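Local coordinates for uncharacterized protein (Sinorhizobium meliloti, PDB 3U5R) that is of unknown function but, as a thioredoxin-fold member of the AhpC/TSA family, probably acts as an oxidoreductase with antioxidant activity, at residues P60-A65 / A94-N99; T36-F41 / F148-E153; K26-S31 / P197-N202. All coordinates share one frame; numbering follows the deposited sequence.

Interaction 1: residues P60-A65 / A94-N99; sequences PALLVA and AVVAIN
Val64 and Val96 are paired on neighbouring parallel strands, and their side chains lie side by side. CG2 of Val64 meets CG1 of Val96 at 3.6 Å. That CG1 sits between the backbone N and the carbonyl carbon of its own residue (chi1 47°). From there it also presses on the carbonyl of Leu63, with Val96 CG1 at 3.3 Å from Leu63 O. The other branch of Val64 continues the apolar row: its CG1 reaches Ile98 CD1 at 3.7 Å. This is the tight part of the contact. The face carrying Leu63, Val95, Ala65 and Ala97 is looser across this strand pair, and its closest apolar approach is Leu63 CB to Val95 CG2 at 4.2 Å. At the start of the pair Ala94 is partly exposed, and its CB touches Leu62 CD1 at 3.8 Å. Five backbone hydrogen bonds alternate along the strands. The shortest runs from Val96 N to Leu63 O, at 2.7 Å. Both are inner strands of the mixed five-stranded sheet. Strand 146-150 flanks 61-66 on its other edge, and strand 127-129 flanks 93-99. Helix 176-186 covers Ala61 and Leu63.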
loop_
_atom_site.group_PDB
_atom_site.type_symbol
_atom_site.label_atom_id
_atom_site.label_comp_id
_atom_site.label_asym_id
_atom_site.label_seq_id
_atom_site.Cartn_x
_atom_site.Cartn_y
_atom_site.Cartn_z
ATOM N N PRO A 60 -14.180 -7.538 3.516
ATOM C CA PRO A 60 -13.850 -7.578 4.966
ATOM C C PRO A 60 -12.420 -7.152 5.257
ATOM O O PRO A 60 -12.156 -6.553 6.329
ATOM C CB PRO A 60 -14.101 -9.056 5.366
ATOM C CG PRO A 60 -14.023 -9.836 3.951
ATOM C CD PRO A 60 -14.636 -8.839 2.993
ATOM N N ALA A 61 -11.463 -7.384 4.333
ATOM C CA ALA A 61 -10.120 -6.833 4.569
ATOM C C ALA A 61 -9.766 -5.759 3.565
ATOM O O ALA A 61 -10.062 -5.910 2.347
ATOM C CB ALA A 61 -8.999 -7.968 4.555
ATOM N N LEU A 62 -9.048 -4.713 4.021
ATOM C CA LEU A 62 -8.667 -3.633 3.126
ATOM C C LEU A 62 -7.207 -3.285 3.357
ATOM O O LEU A 62 -6.792 -2.959 4.511
ATOM C CB LEU A 62 -9.564 -2.379 3.297
ATOM C CG LEU A 62 -8.968 -1.100 2.665
ATOM C CD1 LEU A 62 -9.186 -1.167 1.125
ATOM C CD2 LEU A 62 -9.639 0.188 3.200
ATOM N N LEU A 63 -6.404 -3.400 2.285
ATOM C CA LEU A 63 -5.019 -3.001 2.336
ATOM C C LEU A 63 -4.847 -1.624 1.654
ATOM O O LEU A 63 -5.234 -1.465 0.476
ATOM C CB LEU A 63 -4.124 -4.047 1.667
ATOM C CG LEU A 63 -2.633 -3.712 1.589
ATOM C CD1 LEU A 63 -2.036 -3.594 2.983
ATOM C CD2 LEU A 63 -1.889 -4.755 0.769
ATOM N N VAL A 64 -4.228 -0.655 2.351
ATOM C CA VAL A 64 -3.922 0.622 1.763
ATOM C C VAL A 64 -2.406 0.646 1.688
ATOM O O VAL A 64 -1.726 0.479 2.726
ATOM C CB VAL A 64 -4.420 1.794 2.604
ATOM C CG1 VAL A 64 -4.026 3.158 1.911
ATOM C CG2 VAL A 64 -5.944 1.706 2.796
ATOM N N ALA A 65 -1.848 0.847 0.476
ATOM C CA ALA A 65 -0.410 0.692 0.278
ATOM C C ALA A 65 0.147 1.895 -0.350
ATOM O O ALA A 65 -0.298 2.275 -1.465
ATOM C CB ALA A 65 -0.143 -0.598 -0.668
ATOM N N ALA A 94 -9.687 -6.182 -0.427
ATOM C CA ALA A 94 -9.555 -5.056 -1.320
ATOM C C ALA A 94 -8.162 -4.467 -1.150
ATOM O O ALA A 94 -7.689 -4.316 -0.023
ATOM C CB ALA A 94 -10.611 -3.987 -1.007
ATOM N N VAL A 95 -7.501 -4.125 -2.250
ATOM C CA VAL A 95 -6.202 -3.442 -2.191
ATOM C C VAL A 95 -6.327 -2.118 -2.834
ATOM O O VAL A 95 -6.890 -1.978 -3.942
ATOM C CB VAL A 95 -5.054 -4.242 -2.903
ATOM C CG1 VAL A 95 -3.743 -3.436 -2.959
ATOM C CG2 VAL A 95 -4.811 -5.622 -2.203
ATOM N N VAL A 96 -5.821 -1.073 -2.163
ATOM C CA VAL A 96 -5.753 0.243 -2.823
ATOM C C VAL A 96 -4.359 0.706 -2.704
ATOM O O VAL A 96 -3.875 0.822 -1.552
ATOM C CB VAL A 96 -6.713 1.271 -2.198
ATOM C CG1 VAL A 96 -6.591 1.261 -0.682
ATOM C CG2 VAL A 96 -6.440 2.662 -2.752
ATOM N N ALA A 97 -3.728 1.057 -3.835
ATOM C CA ALA A 97 -2.405 1.641 -3.805
ATOM C C ALA A 97 -2.410 3.119 -4.070
ATOM O O ALA A 97 -3.199 3.573 -4.872
ATOM C CB ALA A 97 -1.479 0.930 -4.855
ATOM N N ILE A 98 -1.487 3.869 -3.470
ATOM C CA ILE A 98 -1.515 5.328 -3.546
ATOM C C ILE A 98 -0.071 5.824 -3.790
ATOM O O ILE A 98 0.857 5.390 -3.123
ATOM C CB ILE A 98 -2.054 5.971 -2.229
ATOM C CG1 ILE A 98 -3.524 5.567 -2.015
ATOM C CG2 ILE A 98 -1.930 7.534 -2.297
ATOM C CD1 ILE A 98 -4.046 5.890 -0.569
ATOM N N ASN A 99 0.101 6.695 -4.751
ATOM C CA ASN A 99 1.409 7.269 -4.999
ATOM C C ASN A 99 1.285 8.710 -4.520
ATOM O O ASN A 99 0.574 9.519 -5.178
ATOM C CB ASN A 99 1.702 7.221 -6.503
ATOM C CG ASN A 99 3.059 7.709 -6.827
ATOM O OD1 ASN A 99 3.506 8.770 -6.323
ATOM N ND2 ASN A 99 3.780 6.924 -7.636
#

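Interaction 2: residues T36-F41 / F148-E153; sequences TRAADF and FLYDRE
Tyr150 turns its ring to Ala38 by setting CG beside its own backbone N, anti to the carbonyl carbon (chi1 -60°). Arg37 starts away from the other segment, but bends at chi2 and again at chi3 (77°) bring its guanidinium back to Glu153. The main contact is a CH-pi one. Ala38 CB lies 3.6 Å from the centroid of the Tyr150 ring and only 10° off the ring normal, so the methyl sits over the middle of one face. The backbone also meets the ring: Thr36 O comes to its edge, in plane, at 3.6 Å from Tyr150 CE1. The phenol oxygen is tied to the loop through a water. This water lies 2.6 Å from Tyr150 OH and donates a longer bond to Arg37 O, at 3.3 Å. On the outer side, Glu153 O stands over one face of the Arg37 guanidinium. Arg37 NH2 is 2.8 Å from Glu153 O, but the angle is too poor for a hydrogen bond, and Arg155 NE bonds that oxygen instead. With Tyr150 cut back to an alanine, the Ala38 methyl would probably lose the aromatic face it packs on, and the water its phenol partner. Nearby, Thr36 and Ala38 bond through their backbones to Leu156 and Arg154, and Tyr139 of helix 134-139 touches both Ala38 and Tyr150. The contact thus packs the loop before strand 43-44 against the hairpin of strands 146-150 and 156-160, the antiparallel hairpin typical of the thioredoxin fold.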
loop_
_atom_site.group_PDB
_atom_site.type_symbol
_atom_site.label_atom_id
_atom_site.label_comp_id
_atom_site.label_asym_id
_atom_site.label_seq_id
_atom_site.Cartn_x
_atom_site.Cartn_y
_atom_site.Cartn_z
ATOM N N THR A 36 -6.179 2.016 14.998
ATOM C CA THR A 36 -6.494 3.309 14.466
ATOM C C THR A 36 -7.451 3.094 13.280
ATOM O O THR A 36 -7.262 2.154 12.463
ATOM C CB THR A 36 -5.168 4.021 14.003
ATOM O OG1 THR A 36 -4.325 4.142 15.158
ATOM C CG2 THR A 36 -5.439 5.415 13.428
ATOM N N ARG A 37 -8.469 3.937 13.166
ATOM C CA ARG A 37 -9.397 3.872 12.004
ATOM C C ARG A 37 -8.709 4.309 10.686
ATOM O O ARG A 37 -7.847 5.175 10.700
ATOM C CB ARG A 37 -10.543 4.833 12.250
ATOM C CG ARG A 37 -11.576 4.266 13.144
ATOM C CD ARG A 37 -12.925 4.547 12.475
ATOM N NE ARG A 37 -13.184 3.627 11.349
ATOM C CZ ARG A 37 -14.331 2.963 11.208
ATOM N NH1 ARG A 37 -15.322 3.121 12.114
ATOM N NH2 ARG A 37 -14.511 2.151 10.169
ATOM N N ALA A 38 -9.072 3.673 9.580
ATOM C CA ALA A 38 -8.615 4.050 8.252
ATOM C C ALA A 38 -9.215 5.436 7.947
ATOM O O ALA A 38 -10.413 5.647 8.133
ATOM C CB ALA A 38 -9.174 3.035 7.256
ATOM N N ALA A 39 -8.389 6.382 7.524
ATOM C CA ALA A 39 -8.882 7.708 7.242
ATOM C C ALA A 39 -9.557 7.650 5.868
ATOM O O ALA A 39 -9.118 6.885 4.968
ATOM C CB ALA A 39 -7.716 8.677 7.194
ATOM N N ASP A 40 -10.600 8.458 5.696
ATOM C CA ASP A 40 -11.324 8.462 4.451
ATOM C C ASP A 40 -10.550 9.299 3.428
ATOM O O ASP A 40 -9.676 10.093 3.797
ATOM C CB ASP A 40 -12.761 8.948 4.585
ATOM C CG ASP A 40 -13.702 8.330 3.460
ATOM O OD1 ASP A 40 -13.246 7.761 2.418
ATOM O OD2 ASP A 40 -14.925 8.396 3.655
ATOM N N PHE A 41 -10.789 9.076 2.138
ATOM C CA PHE A 41 -10.065 9.874 1.130
ATOM C C PHE A 41 -10.968 9.937 -0.082
ATOM O O PHE A 41 -11.969 9.206 -0.169
ATOM C CB PHE A 41 -8.747 9.162 0.725
ATOM C CG PHE A 41 -8.942 7.672 0.364
ATOM C CD1 PHE A 41 -9.373 7.289 -0.899
ATOM C CD2 PHE A 41 -8.718 6.681 1.310
ATOM C CE1 PHE A 41 -9.553 5.927 -1.226
ATOM C CE2 PHE A 41 -8.927 5.324 1.025
ATOM C CZ PHE A 41 -9.355 4.947 -0.271
ATOM N N PHE A 148 -0.753 -0.739 5.194
ATOM C CA PHE A 148 -1.662 -0.629 6.343
ATOM C C PHE A 148 -2.827 -1.587 6.063
ATOM O O PHE A 148 -3.579 -1.362 5.099
ATOM C CB PHE A 148 -2.235 0.811 6.436
ATOM C CG PHE A 148 -1.217 1.933 6.687
ATOM C CD1 PHE A 148 -0.376 2.422 5.683
ATOM C CD2 PHE A 148 -1.173 2.577 7.942
ATOM C CE1 PHE A 148 0.535 3.443 5.934
ATOM C CE2 PHE A 148 -0.317 3.630 8.193
ATOM C CZ PHE A 148 0.554 4.096 7.200
ATOM N N LEU A 149 -3.018 -2.639 6.874
ATOM C CA LEU A 149 -4.099 -3.546 6.673
ATOM C C LEU A 149 -5.204 -3.270 7.732
ATOM O O LEU A 149 -4.882 -3.248 8.940
ATOM C CB LEU A 149 -3.636 -5.024 6.846
ATOM C CG LEU A 149 -4.687 -6.123 6.580
ATOM C CD1 LEU A 149 -5.121 -6.142 5.064
ATOM C CD2 LEU A 149 -4.086 -7.414 6.968
ATOM N N TYR A 150 -6.456 -3.181 7.262
ATOM C CA TYR A 150 -7.646 -2.956 8.088
ATOM C C TYR A 150 -8.598 -4.148 8.031
ATOM O O TYR A 150 -8.722 -4.812 6.986
ATOM C CB TYR A 150 -8.389 -1.718 7.608
ATOM C CG TYR A 150 -7.486 -0.526 7.713
ATOM C CD1 TYR A 150 -7.379 0.176 8.923
ATOM C CD2 TYR A 150 -6.686 -0.133 6.607
ATOM C CE1 TYR A 150 -6.541 1.285 9.029
ATOM C CE2 TYR A 150 -5.765 0.955 6.724
ATOM C CZ TYR A 150 -5.722 1.642 7.942
ATOM O OH TYR A 150 -4.828 2.693 8.087
ATOM N N ASP A 151 -9.355 -4.336 9.114
ATOM C CA ASP A 151 -10.381 -5.368 9.185
ATOM C C ASP A 151 -11.709 -4.851 8.786
ATOM O O ASP A 151 -11.837 -3.741 8.227
ATOM C CB ASP A 151 -10.381 -6.017 10.591
ATOM C CG ASP A 151 -10.827 -5.008 11.701
ATOM O OD1 ASP A 151 -11.324 -3.890 11.379
ATOM O OD2 ASP A 151 -10.672 -5.357 12.870
ATOM N N ARG A 152 -12.720 -5.634 9.093
ATOM C CA ARG A 152 -14.109 -5.417 8.674
ATOM C C ARG A 152 -14.625 -4.051 9.196
ATOM O O ARG A 152 -15.404 -3.381 8.517
ATOM C CB ARG A 152 -15.046 -6.533 9.215
ATOM C CG ARG A 152 -14.778 -8.025 8.738
ATOM C CD ARG A 152 -16.111 -8.866 8.486
ATOM N NE ARG A 152 -16.928 -8.149 7.461
ATOM C CZ ARG A 152 -17.486 -8.691 6.372
ATOM N NH1 ARG A 152 -17.398 -9.996 6.153
ATOM N NH2 ARG A 152 -18.134 -7.912 5.502
ATOM N N GLU A 153 -14.161 -3.626 10.371
ATOM C CA GLU A 153 -14.610 -2.319 10.881
ATOM C C GLU A 153 -13.557 -1.300 10.668
ATOM O O GLU A 153 -13.558 -0.264 11.296
ATOM C CB GLU A 153 -14.989 -2.443 12.376
ATOM C CG GLU A 153 -16.094 -3.504 12.545
ATOM C CD GLU A 153 -17.489 -3.002 12.117
ATOM O OE1 GLU A 153 -17.643 -1.811 11.699
ATOM O OE2 GLU A 153 -18.453 -3.808 12.249
HETATM O O HOH W 1 -4.821 3.982 10.371
#

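Interaction 3: residues K26-S31 / P197-N202; sequences KTQSNS and PSIGCN
Thr27 and Gly200 face each other as an antiparallel hydrogen-bonded pair, and backbone bonds come first in this contact. Gly200 N donates to Thr27 O at 2.9 Å and nearly straight (170°). Thr27 N returns a bond to Gly200 O. Further along, Ser29 N donates to Ser198 O at 2.9 Å, from a position tilted out of the carbonyl plane. Between these bonds, Gln28 and Ile199 form a non-hydrogen-bonded pair. CA-H...O contacts reinforce the backbone pairing, as from Lys26 CA to Gly200 O at 3.1 Å.

One polar side chain joins in. Ser29 OG lies between its own backbone N and carbonyl carbon (chi1 47°), where it accepts a weak bond from Ser198 N at 3.0 Å. Ser198 OG turns to Pro145 O instead.

Van der Waals contacts of side chains are few. The aliphatic part of Gln28 crosses Ile199, with Gln28 CG 3.4 Å from Ile199 CD1. In the others a polar oxygen packs on carbon. Pro197 lies alongside Gln28, near its OE1, and Pro197 CB also meets Ser29 OG at 3.5 Å. On the opposite face of the strands, Thr27 OG1 rests against Asn202 CB at 3.6 Å.

Phe73 of helix 72-75 touches Lys26 and Ile199, while strand 143-144 pairs with the other edge of 199-202. With no charged pair across it, the contact relies mainly on peptide groups to hold the first modelled residues to a late strand.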
loop_
_atom_site.group_PDB
_atom_site.type_symbol
_atom_site.label_atom_id
_atom_site.label_comp_id
_atom_site.label_asym_id
_atom_site.label_seq_id
_atom_site.Cartn_x
_atom_site.Cartn_y
_atom_site.Cartn_z
ATOM N N LYS A 26 16.243 6.891 2.620
ATOM C CA LYS A 26 15.684 5.622 3.239
ATOM C C LYS A 26 15.136 5.894 4.644
ATOM O O LYS A 26 15.869 6.510 5.429
ATOM C CB LYS A 26 16.779 4.593 3.464
ATOM C CG LYS A 26 17.258 3.824 2.242
ATOM C CD LYS A 26 17.827 2.453 2.695
ATOM C CE LYS A 26 19.280 2.544 3.181
ATOM N NZ LYS A 26 20.223 2.557 1.992
ATOM N N THR A 27 13.912 5.429 4.968
ATOM C CA THR A 27 13.356 5.472 6.347
ATOM C C THR A 27 12.460 4.282 6.568
ATOM O O THR A 27 12.013 3.638 5.601
ATOM C CB THR A 27 12.353 6.623 6.659
ATOM O OG1 THR A 27 12.037 7.387 5.504
ATOM C CG2 THR A 27 12.742 7.476 7.923
ATOM N N GLN A 28 12.203 4.019 7.849
ATOM C CA GLN A 28 11.252 3.023 8.310
ATOM C C GLN A 28 9.870 3.626 8.380
ATOM O O GLN A 28 9.721 4.822 8.628
ATOM C CB GLN A 28 11.560 2.556 9.744
ATOM C CG GLN A 28 12.932 2.043 10.001
ATOM C CD GLN A 28 13.002 1.209 11.304
ATOM O OE1 GLN A 28 12.281 1.485 12.280
ATOM N NE2 GLN A 28 13.848 0.171 11.302
ATOM N N SER A 29 8.859 2.777 8.278
ATOM C CA SER A 29 7.487 3.227 8.482
ATOM C C SER A 29 7.396 3.740 9.944
ATOM O O SER A 29 8.235 3.357 10.792
ATOM C CB SER A 29 6.509 2.098 8.235
ATOM O OG SER A 29 6.929 0.912 8.894
ATOM N N ASN A 30 6.430 4.614 10.195
ATOM C CA ASN A 30 6.099 5.065 11.549
ATOM C C ASN A 30 5.492 3.998 12.460
ATOM O O ASN A 30 4.923 3.017 11.971
ATOM C CB ASN A 30 5.158 6.266 11.481
ATOM C CG ASN A 30 5.846 7.534 10.921
ATOM O OD1 ASN A 30 7.034 7.780 11.190
ATOM N ND2 ASN A 30 5.082 8.371 10.198
ATOM N N SER A 31 5.594 4.200 13.793
ATOM C CA SER A 31 4.843 3.402 14.796
ATOM C C SER A 31 3.460 3.953 14.928
ATOM O O SER A 31 3.216 4.948 15.617
ATOM C CB SER A 31 5.450 3.471 16.177
ATOM O OG SER A 31 6.818 3.175 16.037
ATOM N N PRO A 197 8.728 -3.160 10.946
ATOM C CA PRO A 197 8.440 -1.972 10.156
ATOM C C PRO A 197 8.943 -2.123 8.699
ATOM O O PRO A 197 9.987 -2.730 8.496
ATOM C CB PRO A 197 9.235 -0.855 10.849
ATOM C CG PRO A 197 9.514 -1.396 12.287
ATOM C CD PRO A 197 9.507 -2.896 12.198
ATOM N N SER A 198 8.234 -1.558 7.705
ATOM C CA SER A 198 8.795 -1.640 6.361
ATOM C C SER A 198 9.880 -0.591 6.280
ATOM O O SER A 198 9.947 0.331 7.098
ATOM C CB SER A 198 7.731 -1.365 5.274
ATOM O OG SER A 198 7.145 -0.096 5.506
ATOM N N ILE A 199 10.712 -0.728 5.262
ATOM C CA ILE A 199 11.777 0.208 4.960
ATOM C C ILE A 199 11.604 0.605 3.546
ATOM O O ILE A 199 11.308 -0.250 2.698
ATOM C CB ILE A 199 13.111 -0.502 5.022
ATOM C CG1 ILE A 199 13.314 -1.046 6.435
ATOM C CG2 ILE A 199 14.288 0.486 4.604
ATOM C CD1 ILE A 199 13.806 -0.016 7.423
ATOM N N GLY A 200 11.782 1.887 3.256
ATOM C CA GLY A 200 11.872 2.283 1.827
ATOM C C GLY A 200 12.438 3.675 1.605
ATOM O O GLY A 200 12.946 4.284 2.512
ATOM N N CYS A 201 12.273 4.206 0.401
ATOM C CA CYS A 201 12.530 5.578 0.149
ATOM C C CYS A 201 11.517 6.426 0.889
ATOM O O CYS A 201 10.323 6.091 0.875
ATOM C CB CYS A 201 12.356 5.801 -1.341
ATOM S SG CYS A 201 13.747 4.901 -2.244
ATOM N N ASN A 202 11.958 7.536 1.500
ATOM C CA ASN A 202 10.978 8.468 2.065
ATOM C C ASN A 202 9.982 8.874 0.984
ATOM O O ASN A 202 10.319 8.996 -0.213
ATOM C CB ASN A 202 11.592 9.718 2.746
ATOM C CG ASN A 202 12.372 10.598 1.758
ATOM O OD1 ASN A 202 13.226 10.103 1.031
ATOM N ND2 ASN A 202 12.043 11.905 1.697
#

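Interactions 1 and 2 meet in the same mixed sheet, with their centres 9 Å apart. Strand 146-150 runs antiparallel to 61-66, and two probable hydrogen bonds join them: Leu62 O to Tyr150 N at 2.8 Å and Val64 N to Phe148 O at 2.9 Å. Tyr150 is thus bonded through its backbone to a strand of interaction 1. Interaction 3 belongs to a separate small antiparallel sheet. Its centre is about 18 Å from that of interaction 1 and 19 Å from that of interaction 2. It touches neither, the nearest atoms being about 9 Å and 6 Å away. It ties the start of the modelled chain to a strand near its C-terminal end.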